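Local coordinates for protein N-acetylmuramoyl-l-alanine amidase (Bartonella henselae, PDB 3NE8) that probably cleaves the amide bond between N-acetylmuramic acid and L-alanine in peptidoglycan as a zinc-dependent hydrolase, remodelling the cell wall during division, at residues F35-T49 with R209-R221. Residues are numbered along the deposited sequence; the frame is centred on the assembly and turned at random. Where two conformers were deposited one is given.
Sequences FARALRDELQKGSHT and RKQMAASIAYSIR
The Phe35 ring meets Met212 CG and Ile216 CD1 at its edge, near the ring plane, with Ile216 CD1 3.8 Å from Phe35 CZ. Arg209 O and the N of Ala213 approach the ring obliquely, as does the selenium of selenomethionine Met212, a Met-aromatic contact. With chi1 at -171°, CG lies opposite the backbone N of Phe35, and the ring reaches across to helix 206-227 as a knob among Arg209, Met212, Ala213 and Ile216. A second flat group, the Arg221 guanidinium, has Ser47 O over one face, 2.8 Å from NH1 but badly angled for a hydrogen bond. Thr49 OG1 lies obliquely, 3.1 Å from Arg221 NE. A water accepts from both Ser47 N and Arg221 NH1, tying the turn after helix 28-45 to this arginine.

Between these ends the axes of 35-45 and 209-221 approach to 8.5 Å and cross at -50°. Ala213 CB fits among Phe35, Ala38, Leu39 and Glu42, and Leu39 CD1 packs 3.4 Å from Ala213 O. Leu43 CD2 touches both Ala217 CB and Ile220 CG2, while Leu39 and Ile220 also reach strand 5-11 of the central sheet. Glu42, bent at chi2 (-60°), packs as a knob among Lys210, Ala213, Ala214 and Ala217. Its OE2 takes a weak salt-bridge hydrogen bond from Lys45 NZ and lies 3.4 Å from Lys210 CE.

Small alanines thus allow close helix packing on one side of the sheet; the carboxylate of Glu42 probably offsets the mutual repulsion of the lysines, Lys45 NZ lying 3.9 Å from Lys210 NZ.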
loop_
_atom_site.group_PDB
_atom_site.type_symbol
_atom_site.label_atom_id
_atom_site.label_comp_id
_atom_site.label_asym_id
_atom_site.label_seq_id
_atom_site.Cartn_x
_atom_site.Cartn_y
_atom_site.Cartn_z
ATOM N N PHE A 35 -18.051 4.899 -19.518
ATOM C CA PHE A 35 -17.485 4.209 -18.366
ATOM C C PHE A 35 -17.197 5.188 -17.227
ATOM O O PHE A 35 -17.476 4.895 -16.060
ATOM C CB PHE A 35 -16.226 3.430 -18.738
ATOM C CG PHE A 35 -15.751 2.537 -17.628
ATOM C CD1 PHE A 35 -16.245 1.248 -17.510
ATOM C CD2 PHE A 35 -14.876 3.011 -16.665
ATOM C CE1 PHE A 35 -15.838 0.424 -16.472
ATOM C CE2 PHE A 35 -14.469 2.189 -15.616
ATOM C CZ PHE A 35 -14.956 0.899 -15.529
ATOM N N ALA A 36 -16.611 6.334 -17.553
ATOM C CA ALA A 36 -16.326 7.346 -16.542
ATOM C C ALA A 36 -17.604 7.779 -15.838
ATOM O O ALA A 36 -17.611 7.953 -14.613
ATOM C CB ALA A 36 -15.621 8.548 -17.159
ATOM N N ARG A 37 -18.675 7.972 -16.604
ATOM C CA ARG A 37 -19.953 8.362 -16.018
ATOM C C ARG A 37 -20.490 7.263 -15.082
ATOM O O ARG A 37 -21.049 7.555 -14.021
ATOM C CB ARG A 37 -20.943 8.725 -17.128
ATOM C CG ARG A 37 -20.579 10.031 -17.809
ATOM C CD ARG A 37 -21.344 10.250 -19.088
ATOM N NE ARG A 37 -21.197 11.630 -19.556
ATOM C CZ ARG A 37 -21.672 12.092 -20.710
ATOM N NH1 ARG A 37 -22.263 11.267 -21.569
ATOM N NH2 ARG A 37 -21.529 13.381 -21.013
ATOM N N ALA A 38 -20.318 6.001 -15.474
ATOM C CA ALA A 38 -20.758 4.896 -14.623
ATOM C C ALA A 38 -19.947 4.832 -13.328
ATOM O O ALA A 38 -20.494 4.587 -12.251
ATOM C CB ALA A 38 -20.657 3.579 -15.378
ATOM N N LEU A 39 -18.639 5.036 -13.439
ATOM C CA LEU A 39 -17.778 5.031 -12.262
ATOM C C LEU A 39 -18.106 6.216 -11.349
ATOM O O LEU A 39 -18.165 6.074 -10.125
ATOM C CB LEU A 39 -16.310 4.989 -12.689
ATOM C CG LEU A 39 -15.265 5.009 -11.570
ATOM C CD1 LEU A 39 -15.517 3.918 -10.534
ATOM C CD2 LEU A 39 -13.893 4.853 -12.184
ATOM N N ARG A 40 -18.349 7.385 -11.942
ATOM C CA ARG A 40 -18.832 8.516 -11.152
ATOM C C ARG A 40 -20.103 8.154 -10.383
ATOM O O ARG A 40 -20.217 8.419 -9.183
ATOM C CB ARG A 40 -19.078 9.728 -12.061
ATOM C CG ARG A 40 -19.742 10.931 -11.382
ATOM C CD ARG A 40 -20.046 12.059 -12.409
ATOM N NE ARG A 40 -21.058 11.666 -13.395
ATOM C CZ ARG A 40 -21.349 12.348 -14.509
ATOM N NH1 ARG A 40 -20.690 13.446 -14.784
ATOM N NH2 ARG A 40 -22.285 11.919 -15.356
ATOM N N ASP A 41 -21.056 7.532 -11.067
ATOM C CA ASP A 41 -22.305 7.150 -10.430
ATOM C C ASP A 41 -22.066 6.187 -9.268
ATOM O O ASP A 41 -22.651 6.339 -8.205
ATOM C CB ASP A 41 -23.245 6.513 -11.446
ATOM C CG ASP A 41 -24.617 6.212 -10.869
ATOM O OD1 ASP A 41 -25.310 7.167 -10.458
ATOM O OD2 ASP A 41 -25.005 5.024 -10.830
ATOM N N GLU A 42 -21.223 5.182 -9.473
ATOM C CA GLU A 42 -20.926 4.235 -8.404
ATOM C C GLU A 42 -20.275 4.937 -7.217
ATOM O O GLU A 42 -20.605 4.649 -6.070
ATOM C CB GLU A 42 -20.041 3.096 -8.922
ATOM C CG GLU A 42 -20.724 2.172 -9.936
ATOM C CD GLU A 42 -21.954 1.491 -9.381
ATOM O OE1 GLU A 42 -21.894 0.970 -8.251
ATOM O OE2 GLU A 42 -22.989 1.468 -10.081
ATOM N N LEU A 43 -19.343 5.838 -7.489
ATOM C CA LEU A 43 -18.672 6.561 -6.416
ATOM C C LEU A 43 -19.644 7.450 -5.648
ATOM O O LEU A 43 -19.524 7.600 -4.425
ATOM C CB LEU A 43 -17.505 7.379 -6.968
ATOM C CG LEU A 43 -16.313 6.541 -7.398
ATOM C CD1 LEU A 43 -15.379 7.367 -8.241
ATOM C CD2 LEU A 43 -15.576 5.998 -6.179
ATOM N N GLN A 44 -20.603 8.034 -6.360
ATOM C CA GLN A 44 -21.557 8.954 -5.758
ATOM C C GLN A 44 -22.646 8.213 -4.966
ATOM O O GLN A 44 -23.372 8.820 -4.168
ATOM C CB GLN A 44 -22.123 9.918 -6.811
ATOM C CG GLN A 44 -21.079 10.950 -7.250
ATOM C CD GLN A 44 -21.499 11.863 -8.384
ATOM O OE1 GLN A 44 -22.480 11.602 -9.111
ATOM N NE2 GLN A 44 -20.733 12.939 -8.573
ATOM N N LYS A 45 -22.744 6.900 -5.161
ATOM C CA LYS A 45 -23.622 6.071 -4.335
ATOM C C LYS A 45 -22.981 5.848 -2.977
ATOM O O LYS A 45 -23.670 5.604 -1.988
ATOM C CB LYS A 45 -23.849 4.702 -4.980
ATOM C CG LYS A 45 -24.770 4.696 -6.178
ATOM C CD LYS A 45 -24.897 3.284 -6.741
ATOM C CE LYS A 45 -25.856 3.235 -7.920
ATOM N NZ LYS A 45 -25.915 1.876 -8.533
ATOM N N GLY A 46 -21.654 5.900 -2.941
ATOM C CA GLY A 46 -20.913 5.676 -1.714
ATOM C C GLY A 46 -20.847 6.939 -0.883
ATOM O O GLY A 46 -21.443 7.959 -1.225
ATOM N N SER A 47 -20.128 6.872 0.227
ATOM C CA SER A 47 -19.951 8.053 1.053
ATOM C C SER A 47 -18.548 8.615 0.871
ATOM O O SER A 47 -17.612 7.891 0.522
ATOM C CB SER A 47 -20.219 7.735 2.528
ATOM O OG SER A 47 -19.306 6.770 3.021
ATOM N N HIS A 48 -18.423 9.919 1.074
ATOM C CA HIS A 48 -17.121 10.557 1.222
ATOM C C HIS A 48 -16.196 10.478 0.004
ATOM O O HIS A 48 -14.976 10.476 0.167
ATOM C CB HIS A 48 -16.391 9.991 2.446
ATOM C CG HIS A 48 -17.195 10.035 3.708
ATOM N ND1 HIS A 48 -17.640 8.897 4.347
ATOM C CD2 HIS A 48 -17.634 11.079 4.450
ATOM C CE1 HIS A 48 -18.318 9.239 5.429
ATOM N NE2 HIS A 48 -18.330 10.557 5.515
ATOM N N THR A 49 -16.754 10.401 -1.206
ATOM C CA THR A 49 -15.941 10.582 -2.409
ATOM C C THR A 49 -16.488 11.716 -3.264
ATOM O O THR A 49 -17.662 11.714 -3.625
ATOM C CB THR A 49 -15.878 9.317 -3.281
ATOM O OG1 THR A 49 -15.469 8.196 -2.483
ATOM C CG2 THR A 49 -14.893 9.526 -4.416
ATOM N N ARG A 209 -20.085 -3.154 -17.903
ATOM C CA ARG A 209 -19.331 -1.949 -17.568
ATOM C C ARG A 209 -19.636 -1.475 -16.143
ATOM O O ARG A 209 -18.730 -1.081 -15.400
ATOM C CB ARG A 209 -19.576 -0.816 -18.576
ATOM C CG ARG A 209 -19.014 -1.079 -19.966
ATOM C CD ARG A 209 -18.907 0.194 -20.826
ATOM N NE ARG A 209 -20.137 0.998 -20.830
ATOM C CZ ARG A 209 -21.087 0.942 -21.764
ATOM N NH1 ARG A 209 -20.979 0.119 -22.809
ATOM N NH2 ARG A 209 -22.163 1.703 -21.652
ATOM N N LYS A 210 -20.907 -1.517 -15.762
ATOM C CA LYS A 210 -21.318 -1.139 -14.415
ATOM C C LYS A 210 -20.672 -2.042 -13.360
ATOM O O LYS A 210 -20.223 -1.566 -12.318
ATOM C CB LYS A 210 -22.845 -1.191 -14.293
ATOM C CG LYS A 210 -23.376 -0.765 -12.936
ATOM C CD LYS A 210 -24.892 -0.842 -12.900
ATOM C CE LYS A 210 -25.448 -0.274 -11.605
ATOM N NZ LYS A 210 -26.932 -0.152 -11.659
ATOM N N GLN A 211 -20.620 -3.339 -13.629
ATOM C CA GLN A 211 -20.003 -4.269 -12.685
ATOM C C GLN A 211 -18.517 -3.972 -12.507
ATOM O O GLN A 211 -17.992 -4.017 -11.389
ATOM C CB GLN A 211 -20.230 -5.709 -13.136
ATOM C CG GLN A 211 -21.699 -6.116 -13.014
ATOM C CD GLN A 211 -22.028 -7.420 -13.711
ATOM O OE1 GLN A 211 -21.153 -8.085 -14.262
ATOM N NE2 GLN A 211 -23.303 -7.793 -13.689
HETATM N N MSE A 212 -17.830 -3.640 -13.592
HETATM C CA MSE A 212 -16.425 -3.291 -13.475
HETATM C C MSE A 212 -16.256 -1.974 -12.733
HETATM O O MSE A 212 -15.361 -1.840 -11.894
HETATM C CB MSE A 212 -15.735 -3.241 -14.839
HETATM C CG MSE A 212 -14.257 -2.926 -14.729
HETATM SE SE MSE A 212 -13.302 -3.139 -16.417
HETATM C CE MSE A 212 -11.573 -2.454 -15.873
ATOM N N ALA A 213 -17.100 -0.996 -13.051
ATOM C CA ALA A 213 -17.052 0.279 -12.355
ATOM C C ALA A 213 -17.287 0.099 -10.856
ATOM O O ALA A 213 -16.638 0.753 -10.041
ATOM C CB ALA A 213 -18.069 1.249 -12.962
ATOM N N ALA A 214 -18.208 -0.786 -10.489
ATOM C CA ALA A 214 -18.488 -1.036 -9.077
ATOM C C ALA A 214 -17.255 -1.579 -8.360
ATOM O O ALA A 214 -16.981 -1.210 -7.208
ATOM C CB ALA A 214 -19.656 -1.980 -8.916
ATOM N N SER A 215 -16.509 -2.456 -9.029
ATOM C CA SER A 215 -15.299 -3.017 -8.444
ATOM C C SER A 215 -14.248 -1.924 -8.263
ATOM O O SER A 215 -13.597 -1.825 -7.217
ATOM C CB SER A 215 -14.762 -4.130 -9.340
ATOM O OG SER A 215 -13.558 -4.665 -8.810
ATOM N N ILE A 216 -14.062 -1.097 -9.284
ATOM C CA ILE A 216 -13.112 0.002 -9.160
ATOM C C ILE A 216 -13.516 0.966 -8.047
ATOM O O ILE A 216 -12.667 1.432 -7.284
ATOM C CB ILE A 216 -12.902 0.717 -10.506
ATOM C CG1 ILE A 216 -12.319 -0.271 -11.521
ATOM C CG2 ILE A 216 -12.002 1.939 -10.346
ATOM C CD1 ILE A 216 -12.255 0.243 -12.918
ATOM N N ALA A 217 -14.812 1.234 -7.911
ATOM C CA ALA A 217 -15.286 2.124 -6.852
ATOM C C ALA A 217 -14.952 1.556 -5.472
ATOM O O ALA A 217 -14.547 2.297 -4.569
ATOM C CB ALA A 217 -16.780 2.381 -6.986
ATOM N N TYR A 218 -15.098 0.245 -5.311
ATOM C CA TYR A 218 -14.722 -0.414 -4.069
ATOM C C TYR A 218 -13.227 -0.248 -3.809
ATOM O O TYR A 218 -12.813 0.058 -2.683
ATOM C CB TYR A 218 -15.114 -1.894 -4.127
ATOM C CG TYR A 218 -14.781 -2.673 -2.874
ATOM C CD1 TYR A 218 -15.485 -2.470 -1.695
ATOM C CD2 TYR A 218 -13.764 -3.614 -2.874
ATOM C CE1 TYR A 218 -15.180 -3.188 -0.545
ATOM C CE2 TYR A 218 -13.455 -4.342 -1.727
ATOM C CZ TYR A 218 -14.164 -4.118 -0.574
ATOM O OH TYR A 218 -13.844 -4.847 0.552
ATOM N N SER A 219 -12.413 -0.446 -4.840
ATOM C CA SER A 219 -10.975 -0.258 -4.702
ATOM C C SER A 219 -10.640 1.159 -4.281
ATOM O O SER A 219 -9.742 1.371 -3.465
ATOM C CB SER A 219 -10.242 -0.590 -5.998
ATOM O OG SER A 219 -10.381 -1.971 -6.286
ATOM N N ILE A 220 -11.346 2.134 -4.853
ATOM C CA ILE A 220 -11.143 3.530 -4.485
ATOM C C ILE A 220 -11.484 3.783 -3.023
ATOM O O ILE A 220 -10.740 4.470 -2.308
ATOM C CB ILE A 220 -11.930 4.478 -5.416
ATOM C CG1 ILE A 220 -11.325 4.431 -6.822
ATOM C CG2 ILE A 220 -11.937 5.900 -4.849
ATOM C CD1 ILE A 220 -12.183 5.110 -7.879
ATOM N N ARG A 221 -12.587 3.230 -2.544
ATOM C CA ARG A 221 -12.951 3.361 -1.135
ATOM C C ARG A 221 -11.868 2.789 -0.217
ATOM O O ARG A 221 -11.531 3.377 0.817
ATOM C CB ARG A 221 -14.292 2.677 -0.868
ATOM C CG ARG A 221 -15.441 3.237 -1.697
ATOM C CD ARG A 221 -16.121 4.415 -1.014
ATOM N NE ARG A 221 -15.222 5.547 -0.815
ATOM C CZ ARG A 221 -15.100 6.208 0.331
ATOM N NH1 ARG A 221 -15.822 5.849 1.384
ATOM N NH2 ARG A 221 -14.261 7.229 0.424
HETATM O O HOH W 1 -18.810 4.672 1.337
#